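Side-chain contacts in Ent-copalyl diphosphate synthase (Streptomyces platensis, PDB 5BP8), which is a largely alpha-helical protein of the terpene cyclase class, with a region related to squalene-hopene cyclases: residues Pro94-Pro98 and Asp99-Ala103; Leu109-Arg113 and Asp114-Ala118; Thr140-Ala143 and Ala144-Glu147. All blocks are in the same frame, centred on the assembly; numbering follows the deposited sequence.

Interaction 1: Pro94-Pro98 and Asp99-Ala103; sequences PHLSP and DDLAA
S97 and D100 meet where the chain leaves an extended loop and winds into helix 98-116, their CA atoms 5.1 Å apart, and together they form a capping box. S97, at the N-cap, is still extended (psi 163°), while P98 already has helical backbone angles. The regular turns begin at once: L101 N donates to S97 O at 3.0 Å, and A102 N donates to P98 O. P98 sits well in the first turn, since its nitrogen has no proton to leave without an acceptor.

The box is reciprocal. D100 N donates to S97 OG at 3.0 Å, in a nearly straight bond, and S97 N donates in turn to D100 OD1 at 2.9 Å. The serine torsion (chi1 64°) holds OG between its own backbone N and carbonyl carbon, from where it faces the first turn. S97 N approaches OD1 on the anti side of the carboxylate, 27° out of its plane. D99 and D100 both carry carboxylates at the start of the helix, where the helix dipole would be expected to favour negative charge.

Flanking the box, L96 and L101 bracket the cap as a hydrophobic staple. Their side chains run at roughly right angles to each other, L96 CD1 resting against L101 CD2 at 4.0 Å. L96 also touches A55 of helix 47-57, and L101 packs on L82, E85 and L86 of helix 72-86, so the staple fastens the helix start to two helices earlier in the chain. P98, D99 and A102 lean on P150. A third, weak bond completes the box, from S97 OG to D100 OD1, so that this one carboxylate oxygen receives both the amide and the hydroxyl of S97.

Interaction 2: Leu109-Arg113 and Asp114-Ala118; sequences LGALR and DGLLA
L112 and L117 come together where helix 98-116 nears its end and its last turn widens to a pi-type turn. Two backbone bonds here span five residues: L117 N reaches back to L112 O at 3.0 Å, and L116 N to A111 O at 3.1 Å. G115 N makes a second, weak bond to A111 O. Before the widening, D114 N still bonds to G110 O in the alpha-helical pattern.

The tight side is leucine. L117 CD1 lies against L112 CB at 3.9 Å, and L116 CD1 touches both A111 CB and L112 CD2, 4.1 Å from each. L112 and L116 face T75 of helix 72-86, L112 also touching L76, while L117 touches L168 and its carbonyl is bonded to S163 OG.

The other side is polar and watery. Water 1 donates to L112 O at 3.0 Å and accepts from A118 N, bridging the opened turn. The R113 chain runs extended from CG to NE, with CG anti to the backbone N (chi1 -169°), and touches W156. Its NH1 does not touch the D114 carboxylate: NH1 and OD1 stand 4.7 Å apart, joined by water 2, which lies in plane at the guanidinium edge. G110 O, meanwhile, lies 3.0 Å from D114 CG and 3.3 Å from D114 OD2, two acceptors that do not bond. An aspartate near the carboxyl end of a helix should be electrostatically disfavoured, and the nearby positive charge of R113, together with the hydrogen bond from water 2, would probably offset part of that cost.

Interaction 3: Thr140-Ala143 and Ala144-Glu147; sequences TRLA and ALTE
R141 O is gripped twice, by A144 N at 3.2 Å and by L145 N at 3.1 Å, both weak bonds bent well away from straight. Each donor is itself divided: A144 N also bonds to T140 O at 3.3 Å, and L145 N makes another weak bond to L142 O. Such shared bonds, mixing three- and four-residue spacings, mark the C-terminal end of helix 127-144, where the alpha-helical pattern gives way. L145 breaks it with an extended backbone (psi 149°), and the chain runs on as a loop.

Side chains pair across the break through two leucines. L142 and L145 lie side by side and point the same way, L142 CD2 meeting L145 CD1 at 3.8 Å. A first torsion that sets CG anti to the carbonyl carbon (chi1 -75°) brings L145 CD1 to this meeting and L145 CG to 3.7 Å from R141 O, while L145 CB is 3.5 Å from L142 O. Water 3 donates to both A143 O and L145 O, the bond to A143 O a long one at 3.3 Å and that to L145 O 2.8 Å; L145 O is bonded to S157 OG as well. T140 OG1 turns back to A136 O within its own helix.

The buried L142 rests on L161 and has backbone hydrogen bonding with G158, so the following loop folds back over this end. The R141 side chain leads away from L145 and packs on E80, L83 and T84 of helix 72-86 and on A87 just beyond it.

Overall arrangement
Read from the N terminus, the three contacts come in series, none nested in or crossing another. Interaction 1 ends the loop after helix 72-86 and starts helix 98-116; interaction 2 lies near the far end of that same helix, with about 22 Å between their centres. Interaction 3 then marks the exit of the next helix, 127-144. Each closes only a local turn. Interactions 2 and 3 touch through L109 CD1 and L142 CD2, 4.0 Å apart, which join helix 98-116 to helix 127-144, whereas interactions 1 and 3 stay about 8 Å apart at their nearest atoms. Helix 72-86 is a neighbour of all three.

Interaction 1: Pro94-Pro98 and Asp99-Ala103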
loop_
_atom_site.group_PDB
_atom_site.type_symbol
_atom_site.label_atom_id
_atom_site.label_comp_id
_atom_site.label_asym_id
_atom_site.label_seq_id
_atom_site.Cartn_x
_atom_site.Cartn_y
_atom_site.Cartn_z
ATOM N N PRO A 94 12.965 -9.721 -29.355
ATOM C CA PRO A 94 13.462 -9.434 -28.000
ATOM C C PRO A 94 14.562 -8.372 -27.997
ATOM O O PRO A 94 15.363 -8.312 -28.930
ATOM C CB PRO A 94 14.026 -10.785 -27.548
ATOM C CG PRO A 94 14.463 -11.452 -28.814
ATOM C CD PRO A 94 13.485 -11.006 -29.869
ATOM N N HIS A 95 14.582 -7.531 -26.964
ATOM C CA HIS A 95 15.743 -6.683 -26.696
ATOM C C HIS A 95 16.684 -7.397 -25.719
ATOM O O HIS A 95 17.855 -7.064 -25.655
ATOM C CB HIS A 95 15.358 -5.332 -26.073
ATOM C CG HIS A 95 14.224 -4.625 -26.755
ATOM N ND1 HIS A 95 14.258 -4.255 -28.085
ATOM C CD2 HIS A 95 13.039 -4.175 -26.271
ATOM C CE1 HIS A 95 13.131 -3.639 -28.399
ATOM N NE2 HIS A 95 12.376 -3.574 -27.314
ATOM N N LEU A 96 16.149 -8.335 -24.929
ATOM C CA LEU A 96 16.934 -9.094 -23.957
ATOM C C LEU A 96 16.963 -10.525 -24.440
ATOM O O LEU A 96 15.913 -11.120 -24.704
ATOM C CB LEU A 96 16.300 -9.014 -22.557
ATOM C CG LEU A 96 16.359 -7.645 -21.851
ATOM C CD1 LEU A 96 15.453 -7.625 -20.633
ATOM C CD2 LEU A 96 17.772 -7.286 -21.429
ATOM N N SER A 97 18.166 -11.080 -24.538
ATOM C CA SER A 97 18.356 -12.422 -25.051
ATOM C C SER A 97 17.947 -13.438 -23.991
ATOM O O SER A 97 17.891 -13.101 -22.779
ATOM C CB SER A 97 19.842 -12.646 -25.394
ATOM O OG SER A 97 20.624 -12.561 -24.206
ATOM N N PRO A 98 17.722 -14.686 -24.416
ATOM C CA PRO A 98 17.537 -15.764 -23.443
ATOM C C PRO A 98 18.679 -15.798 -22.399
ATOM O O PRO A 98 18.396 -15.945 -21.214
ATOM C CB PRO A 98 17.511 -17.022 -24.319
ATOM C CG PRO A 98 16.960 -16.538 -25.628
ATOM C CD PRO A 98 17.562 -15.170 -25.806
ATOM N N ASP A 99 19.929 -15.586 -22.823
ATOM C CA ASP A 99 21.048 -15.512 -21.867
ATOM C C ASP A 99 20.921 -14.364 -20.853
ATOM O O ASP A 99 21.187 -14.574 -19.666
ATOM C CB ASP A 99 22.397 -15.408 -22.586
ATOM C CG ASP A 99 22.785 -16.693 -23.316
ATOM O OD1 ASP A 99 22.201 -17.772 -23.078
ATOM O OD2 ASP A 99 23.690 -16.618 -24.163
ATOM N N ASP A 100 20.513 -13.169 -21.296
ATOM C CA ASP A 100 20.269 -12.062 -20.361
ATOM C C ASP A 100 19.190 -12.430 -19.318
ATOM O O ASP A 100 19.362 -12.207 -18.104
ATOM C CB ASP A 100 19.794 -10.789 -21.075
ATOM C CG ASP A 100 20.825 -10.210 -22.034
ATOM O OD1 ASP A 100 20.414 -9.805 -23.147
ATOM O OD2 ASP A 100 22.026 -10.150 -21.686
ATOM N N LEU A 101 18.086 -12.988 -19.789
ATOM C CA LEU A 101 17.010 -13.361 -18.873
ATOM C C LEU A 101 17.414 -14.483 -17.939
ATOM O O LEU A 101 17.077 -14.441 -16.728
ATOM C CB LEU A 101 15.761 -13.780 -19.614
ATOM C CG LEU A 101 15.117 -12.737 -20.521
ATOM C CD1 LEU A 101 13.843 -13.334 -21.098
ATOM C CD2 LEU A 101 14.835 -11.453 -19.773
ATOM N N ALA A 102 18.138 -15.458 -18.489
ATOM C CA ALA A 102 18.609 -16.595 -17.720
ATOM C C ALA A 102 19.569 -16.193 -16.587
ATOM O O ALA A 102 19.512 -16.790 -15.499
ATOM C CB ALA A 102 19.243 -17.622 -18.624
ATOM N N ALA A 103 20.412 -15.182 -16.835
ATOM C CA ALA A 103 21.352 -14.719 -15.856
ATOM C C ALA A 103 20.592 -14.125 -14.678
ATOM O O ALA A 103 20.884 -14.437 -13.511
ATOM C CB ALA A 103 22.276 -13.663 -16.452
#

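Interaction 2: Leu109-Arg113 and Asp114-Ala118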
loop_
_atom_site.group_PDB
_atom_site.type_symbol
_atom_site.label_atom_id
_atom_site.label_comp_id
_atom_site.label_asym_id
_atom_site.label_seq_id
_atom_site.Cartn_x
_atom_site.Cartn_y
_atom_site.Cartn_z
ATOM N N LEU A 109 17.151 -17.126 -8.318
ATOM C CA LEU A 109 17.107 -18.457 -7.681
ATOM C C LEU A 109 18.134 -18.581 -6.573
ATOM O O LEU A 109 17.821 -19.096 -5.476
ATOM C CB LEU A 109 17.309 -19.569 -8.715
ATOM C CG LEU A 109 16.148 -19.766 -9.686
ATOM C CD1 LEU A 109 16.557 -20.485 -10.969
ATOM C CD2 LEU A 109 14.963 -20.445 -9.000
ATOM N N GLY A 110 19.342 -18.081 -6.830
ATOM C CA GLY A 110 20.373 -18.026 -5.820
ATOM C C GLY A 110 19.952 -17.226 -4.607
ATOM O O GLY A 110 20.146 -17.680 -3.471
ATOM N N ALA A 111 19.400 -16.029 -4.814
ATOM C CA ALA A 111 18.926 -15.217 -3.703
ATOM C C ALA A 111 17.825 -15.896 -2.879
ATOM O O ALA A 111 17.796 -15.754 -1.654
ATOM C CB ALA A 111 18.468 -13.830 -4.184
ATOM N N LEU A 112 16.905 -16.584 -3.545
ATOM C CA LEU A 112 15.867 -17.354 -2.854
ATOM C C LEU A 112 16.478 -18.468 -1.980
ATOM O O LEU A 112 16.183 -18.596 -0.775
ATOM C CB LEU A 112 14.878 -17.952 -3.847
ATOM C CG LEU A 112 13.957 -16.942 -4.544
ATOM C CD1 LEU A 112 13.237 -17.594 -5.718
ATOM C CD2 LEU A 112 12.961 -16.380 -3.552
ATOM N N ARG A 113 17.341 -19.255 -2.588
ATOM C CA ARG A 113 17.972 -20.389 -1.913
ATOM C C ARG A 113 18.933 -19.974 -0.818
ATOM O O ARG A 113 19.005 -20.662 0.204
ATOM C CB ARG A 113 18.705 -21.241 -2.953
ATOM C CG ARG A 113 19.207 -22.609 -2.474
ATOM C CD ARG A 113 19.207 -23.573 -3.670
ATOM N NE ARG A 113 19.908 -24.847 -3.427
ATOM C CZ ARG A 113 21.224 -25.039 -3.591
ATOM N NH1 ARG A 113 22.019 -24.043 -3.971
ATOM N NH2 ARG A 113 21.749 -26.237 -3.364
ATOM N N ASP A 114 19.656 -18.869 -1.017
ATOM C CA ASP A 114 20.736 -18.474 -0.132
ATOM C C ASP A 114 20.282 -17.638 1.066
ATOM O O ASP A 114 21.074 -17.374 1.946
ATOM C CB ASP A 114 21.835 -17.715 -0.874
ATOM C CG ASP A 114 22.585 -18.589 -1.892
ATOM O OD1 ASP A 114 22.429 -19.840 -1.881
ATOM O OD2 ASP A 114 23.327 -17.997 -2.719
ATOM N N GLY A 115 19.041 -17.171 1.092
ATOM C CA GLY A 115 18.613 -16.399 2.251
ATOM C C GLY A 115 17.144 -16.050 2.331
ATOM O O GLY A 115 16.575 -15.999 3.422
ATOM N N LEU A 116 16.514 -15.773 1.205
ATOM C CA LEU A 116 15.156 -15.255 1.271
ATOM C C LEU A 116 14.172 -16.312 1.777
ATOM O O LEU A 116 13.253 -15.973 2.534
ATOM C CB LEU A 116 14.678 -14.704 -0.070
ATOM C CG LEU A 116 15.315 -13.388 -0.536
ATOM C CD1 LEU A 116 15.007 -13.218 -2.030
ATOM C CD2 LEU A 116 14.883 -12.170 0.245
ATOM N N LEU A 117 14.315 -17.554 1.325
ATOM C CA LEU A 117 13.322 -18.587 1.675
ATOM C C LEU A 117 13.381 -18.940 3.161
ATOM O O LEU A 117 12.376 -19.370 3.745
ATOM C CB LEU A 117 13.485 -19.828 0.820
ATOM C CG LEU A 117 12.943 -19.616 -0.605
ATOM C CD1 LEU A 117 13.506 -20.721 -1.458
ATOM C CD2 LEU A 117 11.422 -19.553 -0.698
ATOM N N ALA A 118 14.539 -18.729 3.748
ATOM C CA ALA A 118 14.788 -19.049 5.150
ATOM C C ALA A 118 14.761 -17.847 6.066
ATOM O O ALA A 118 14.918 -18.016 7.295
ATOM C CB ALA A 118 16.147 -19.719 5.280
HETATM O O HOH W 1 16.866 -19.262 2.047
HETATM O O HOH W 2 21.822 -21.394 -4.081
#

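Interaction 3: Thr140-Ala143 and Ala144-Glu147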
loop_
_atom_site.group_PDB
_atom_site.type_symbol
_atom_site.label_atom_id
_atom_site.label_comp_id
_atom_site.label_asym_id
_atom_site.label_seq_id
_atom_site.Cartn_x
_atom_site.Cartn_y
_atom_site.Cartn_z
ATOM N N THR A 140 7.687 -26.258 -10.349
ATOM C CA THR A 140 7.209 -26.880 -11.579
ATOM C C THR A 140 8.092 -26.540 -12.762
ATOM O O THR A 140 8.482 -27.442 -13.548
ATOM C CB THR A 140 5.729 -26.507 -11.828
ATOM O OG1 THR A 140 4.959 -27.048 -10.747
ATOM C CG2 THR A 140 5.229 -27.069 -13.124
ATOM N N ARG A 141 8.439 -25.259 -12.895
ATOM C CA ARG A 141 9.309 -24.824 -13.977
ATOM C C ARG A 141 10.713 -25.414 -13.863
ATOM O O ARG A 141 11.303 -25.779 -14.876
ATOM C CB ARG A 141 9.414 -23.305 -14.038
ATOM C CG ARG A 141 8.094 -22.601 -14.285
ATOM C CD ARG A 141 7.677 -22.663 -15.720
ATOM N NE ARG A 141 6.415 -21.946 -15.893
ATOM C CZ ARG A 141 5.673 -22.004 -16.998
ATOM N NH1 ARG A 141 6.056 -22.750 -18.049
ATOM N NH2 ARG A 141 4.529 -21.323 -17.046
ATOM N N LEU A 142 11.238 -25.508 -12.639
ATOM C CA LEU A 142 12.564 -26.091 -12.418
ATOM C C LEU A 142 12.616 -27.556 -12.814
ATOM O O LEU A 142 13.633 -28.034 -13.370
ATOM C CB LEU A 142 12.994 -25.947 -10.953
ATOM C CG LEU A 142 13.273 -24.511 -10.507
ATOM C CD1 LEU A 142 13.606 -24.446 -9.022
ATOM C CD2 LEU A 142 14.390 -23.871 -11.302
ATOM N N ALA A 143 11.539 -28.277 -12.523
ATOM C CA ALA A 143 11.473 -29.709 -12.874
ATOM C C ALA A 143 11.491 -29.884 -14.383
ATOM O O ALA A 143 12.007 -30.877 -14.876
ATOM C CB ALA A 143 10.227 -30.362 -12.285
ATOM N N ALA A 144 10.928 -28.923 -15.105
ATOM C CA ALA A 144 10.835 -28.975 -16.570
ATOM C C ALA A 144 12.072 -28.470 -17.287
ATOM O O ALA A 144 12.211 -28.705 -18.478
ATOM C CB ALA A 144 9.625 -28.188 -17.044
ATOM N N LEU A 145 12.980 -27.779 -16.596
ATOM C CA LEU A 145 14.234 -27.367 -17.217
ATOM C C LEU A 145 15.025 -28.568 -17.669
ATOM O O LEU A 145 14.975 -29.635 -17.049
ATOM C CB LEU A 145 15.126 -26.603 -16.242
ATOM C CG LEU A 145 14.781 -25.175 -15.875
ATOM C CD1 LEU A 145 15.747 -24.712 -14.787
ATOM C CD2 LEU A 145 14.837 -24.268 -17.083
ATOM N N THR A 146 15.778 -28.381 -18.742
ATOM C CA THR A 146 16.784 -29.355 -19.147
ATOM C C THR A 146 18.142 -28.694 -19.062
ATOM O O THR A 146 18.250 -27.471 -18.943
ATOM C CB THR A 146 16.576 -29.810 -20.594
ATOM O OG1 THR A 146 16.925 -28.739 -21.470
ATOM C CG2 THR A 146 15.139 -30.187 -20.823
ATOM N N GLU A 147 19.191 -29.496 -19.187
ATOM C CA GLU A 147 20.542 -28.952 -19.089
ATOM C C GLU A 147 20.915 -28.027 -20.266
ATOM O O GLU A 147 21.872 -27.252 -20.158
ATOM C CB GLU A 147 21.552 -30.081 -18.866
ATOM C CG GLU A 147 21.308 -30.794 -17.529
ATOM C CD GLU A 147 22.399 -31.793 -17.168
ATOM O OE1 GLU A 147 22.181 -33.008 -17.386
ATOM O OE2 GLU A 147 23.472 -31.363 -16.669
HETATM O O HOH W 3 13.717 -32.058 -17.411
#